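Local coordinates for malonyl CoA-acyl carrier protein transacylase (Bartonella henselae, PDB 3QAT) that probably transfers the malonyl group from malonyl-CoA to the acyl carrier protein, supplying malonyl units for fatty acid biosynthesis, at residues Asn166-Val174 with Thr288-Lys296. Residues are numbered along the deposited sequence; the frame is centred on the assembly and turned at random.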
# COMPACT_ATOMS: atom_id res chain seq x y z
N ASN A 166 -3.06 10.18 4.17
CA ASN A 166 -3.56 8.88 4.65
C ASN A 166 -4.45 9.14 5.86
O ASN A 166 -4.08 9.94 6.75
CB ASN A 166 -2.47 7.99 5.27
CG ASN A 166 -1.37 7.48 4.33
OD1 ASN A 166 -0.48 6.81 4.87
ND2 ASN A 166 -1.41 7.71 3.00
N ASP A 167 -5.54 8.40 5.98
CA ASP A 167 -6.28 8.33 7.21
C ASP A 167 -6.10 6.86 7.64
O ASP A 167 -6.77 5.97 7.10
CB ASP A 167 -7.77 8.66 6.94
CG ASP A 167 -8.66 8.46 8.17
OD1 ASP A 167 -8.15 8.51 9.30
OD2 ASP A 167 -9.89 8.25 8.02
N ASN A 168 -5.17 6.61 8.57
CA ASN A 168 -4.73 5.23 8.86
C ASN A 168 -5.41 4.48 9.99
O ASN A 168 -5.25 3.26 10.11
CB ASN A 168 -3.20 5.18 9.03
CG ASN A 168 -2.49 5.36 7.70
OD1 ASN A 168 -3.03 4.99 6.65
ND2 ASN A 168 -1.27 5.93 7.74
N GLY A 169 -6.21 5.19 10.76
CA GLY A 169 -6.86 4.59 11.92
C GLY A 169 -5.98 4.77 13.15
O GLY A 169 -4.82 5.19 13.05
N GLY A 170 -6.53 4.47 14.32
CA GLY A 170 -5.77 4.60 15.55
C GLY A 170 -5.33 6.02 15.84
O GLY A 170 -4.34 6.23 16.55
N GLY A 171 -6.05 6.99 15.28
CA GLY A 171 -5.70 8.40 15.41
C GLY A 171 -4.48 8.83 14.59
O GLY A 171 -3.95 9.93 14.80
N GLN A 172 -4.06 7.99 13.64
CA GLN A 172 -2.89 8.28 12.78
C GLN A 172 -3.32 8.90 11.47
O GLN A 172 -4.09 8.30 10.71
CB GLN A 172 -2.11 7.01 12.45
CG GLN A 172 -1.42 6.40 13.65
CD GLN A 172 -0.70 5.13 13.31
OE1 GLN A 172 -0.07 5.00 12.24
NE2 GLN A 172 -0.81 4.16 14.19
N ILE A 173 -2.81 10.10 11.19
CA ILE A 173 -3.13 10.81 9.95
C ILE A 173 -1.81 11.33 9.35
O ILE A 173 -0.99 11.92 10.06
CB ILE A 173 -4.14 11.95 10.18
CG1 ILE A 173 -5.54 11.38 10.54
CG2 ILE A 173 -4.23 12.88 8.93
CD1 ILE A 173 -6.56 12.42 10.92
N VAL A 174 -1.60 11.07 8.06
CA VAL A 174 -0.43 11.58 7.35
C VAL A 174 -0.86 12.71 6.44
O VAL A 174 -1.84 12.57 5.71
CB VAL A 174 0.24 10.47 6.52
CG1 VAL A 174 1.53 10.98 5.92
CG2 VAL A 174 0.51 9.25 7.41
N THR A 288 -1.29 -4.84 10.25
CA THR A 288 -1.83 -5.58 11.40
C THR A 288 -1.89 -4.68 12.64
O THR A 288 -2.89 -4.70 13.39
CB THR A 288 -1.00 -6.86 11.61
OG1 THR A 288 -1.16 -7.71 10.46
CG2 THR A 288 -1.46 -7.64 12.87
N GLY A 289 -0.85 -3.87 12.83
CA GLY A 289 -0.82 -2.88 13.94
C GLY A 289 -1.98 -1.90 13.83
O GLY A 289 -2.68 -1.63 14.82
N LEU A 290 -2.23 -1.40 12.62
CA LEU A 290 -3.35 -0.49 12.38
C LEU A 290 -4.70 -1.18 12.63
O LEU A 290 -5.57 -0.59 13.26
CB LEU A 290 -3.31 0.09 10.97
CG LEU A 290 -2.12 0.96 10.60
CD1 LEU A 290 -2.13 1.34 9.12
CD2 LEU A 290 -2.12 2.24 11.47
N ALA A 291 -4.85 -2.40 12.12
CA ALA A 291 -6.15 -3.11 12.22
C ALA A 291 -6.54 -3.28 13.68
O ALA A 291 -7.71 -3.06 14.05
CB ALA A 291 -6.12 -4.48 11.52
N ARG A 292 -5.57 -3.63 14.52
CA ARG A 292 -5.84 -3.85 15.94
C ARG A 292 -6.24 -2.57 16.69
O ARG A 292 -6.99 -2.63 17.69
CB ARG A 292 -4.65 -4.56 16.61
CG ARG A 292 -4.46 -5.97 16.07
CD ARG A 292 -3.39 -6.75 16.83
NE ARG A 292 -3.23 -8.09 16.26
CZ ARG A 292 -2.07 -8.74 16.18
NH1 ARG A 292 -0.95 -8.16 16.62
NH2 ARG A 292 -2.01 -9.95 15.63
N ARG A 293 -5.77 -1.42 16.20
CA ARG A 293 -6.13 -0.12 16.76
C ARG A 293 -7.51 0.30 16.27
O ARG A 293 -8.28 0.90 17.03
CB ARG A 293 -5.09 0.94 16.40
CG ARG A 293 -3.78 0.77 17.18
CD ARG A 293 -2.71 1.76 16.73
NE ARG A 293 -1.41 1.49 17.35
CZ ARG A 293 -1.05 1.89 18.56
NH1 ARG A 293 -1.89 2.61 19.33
NH2 ARG A 293 0.16 1.58 19.03
N ILE A 294 -7.85 -0.05 15.04
CA ILE A 294 -9.14 0.31 14.46
C ILE A 294 -10.30 -0.50 15.04
O ILE A 294 -11.39 0.05 15.29
CB ILE A 294 -9.12 0.14 12.92
CG1 ILE A 294 -8.14 1.15 12.30
CG2 ILE A 294 -10.54 0.30 12.32
CD1 ILE A 294 -7.70 0.79 10.86
N ASN A 295 -10.08 -1.80 15.23
CA ASN A 295 -11.14 -2.71 15.67
C ASN A 295 -10.52 -3.76 16.59
O ASN A 295 -9.70 -4.56 16.18
CB ASN A 295 -11.79 -3.36 14.43
CG ASN A 295 -12.97 -4.28 14.78
OD1 ASN A 295 -12.90 -5.10 15.70
ND2 ASN A 295 -14.05 -4.16 14.01
N LYS A 296 -10.92 -3.73 17.86
CA LYS A 296 -10.35 -4.64 18.87
C LYS A 296 -10.92 -6.07 18.82
O LYS A 296 -10.40 -6.97 19.49
CB LYS A 296 -10.53 -4.04 20.27
O HOH W 1 -0.10 1.28 14.44
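A glycine-rich beta hairpin meets a helix where the two subdomains of the acyltransferase fold adjoin: the type I' turn from Gly169 to Gln172 rests against the C-terminal end of helix 286-294. Leu290 makes the largest share of the contact. Its CG lies anti to its own carbonyl carbon (chi1 -63°), which carries CD2 to 3.5 Å from Gln172 OE1 and 3.6 Å from Asn168 O, while both methyls border Asn168 CB. Ile294, one helical turn on, sends its CG1 arm along the bare backbone of Gly169, CG1 lying 3.7 Å from Gly169 CA, and brings CD1 to 3.6 Å from Asn168 O, the same oxygen that Leu290 CD2 touches. That carbonyl oxygen is thus buried among methyl groups without a polar partner. Gly170 shows how a turn can let a helix come close: it brings no side chain of its own, so its CA lies directly on Arg293 CB at 3.8 Å. The hairpin joins two antiparallel strands of the mixed sheet of the smaller subdomain, whereas the helix packs on strand 299-303 of the parallel sheet, as expected for the ferredoxin-like and hydrolase-like parts of this family. The extended side chains of Gln172 and Arg293 cross at about a right angle, their amide and guanidinium planes 66° apart. One water accepts from Gln172 NE2 at 3.0 Å and, weakly, from Arg293 NE. Asn168 turns its amide from the helix: ND2 donates to a lone pair of Asn166 OD1 (3.1 Å), and OD1 bonds His97 NE2, next to the probable nucleophile-elbow residue Ser98.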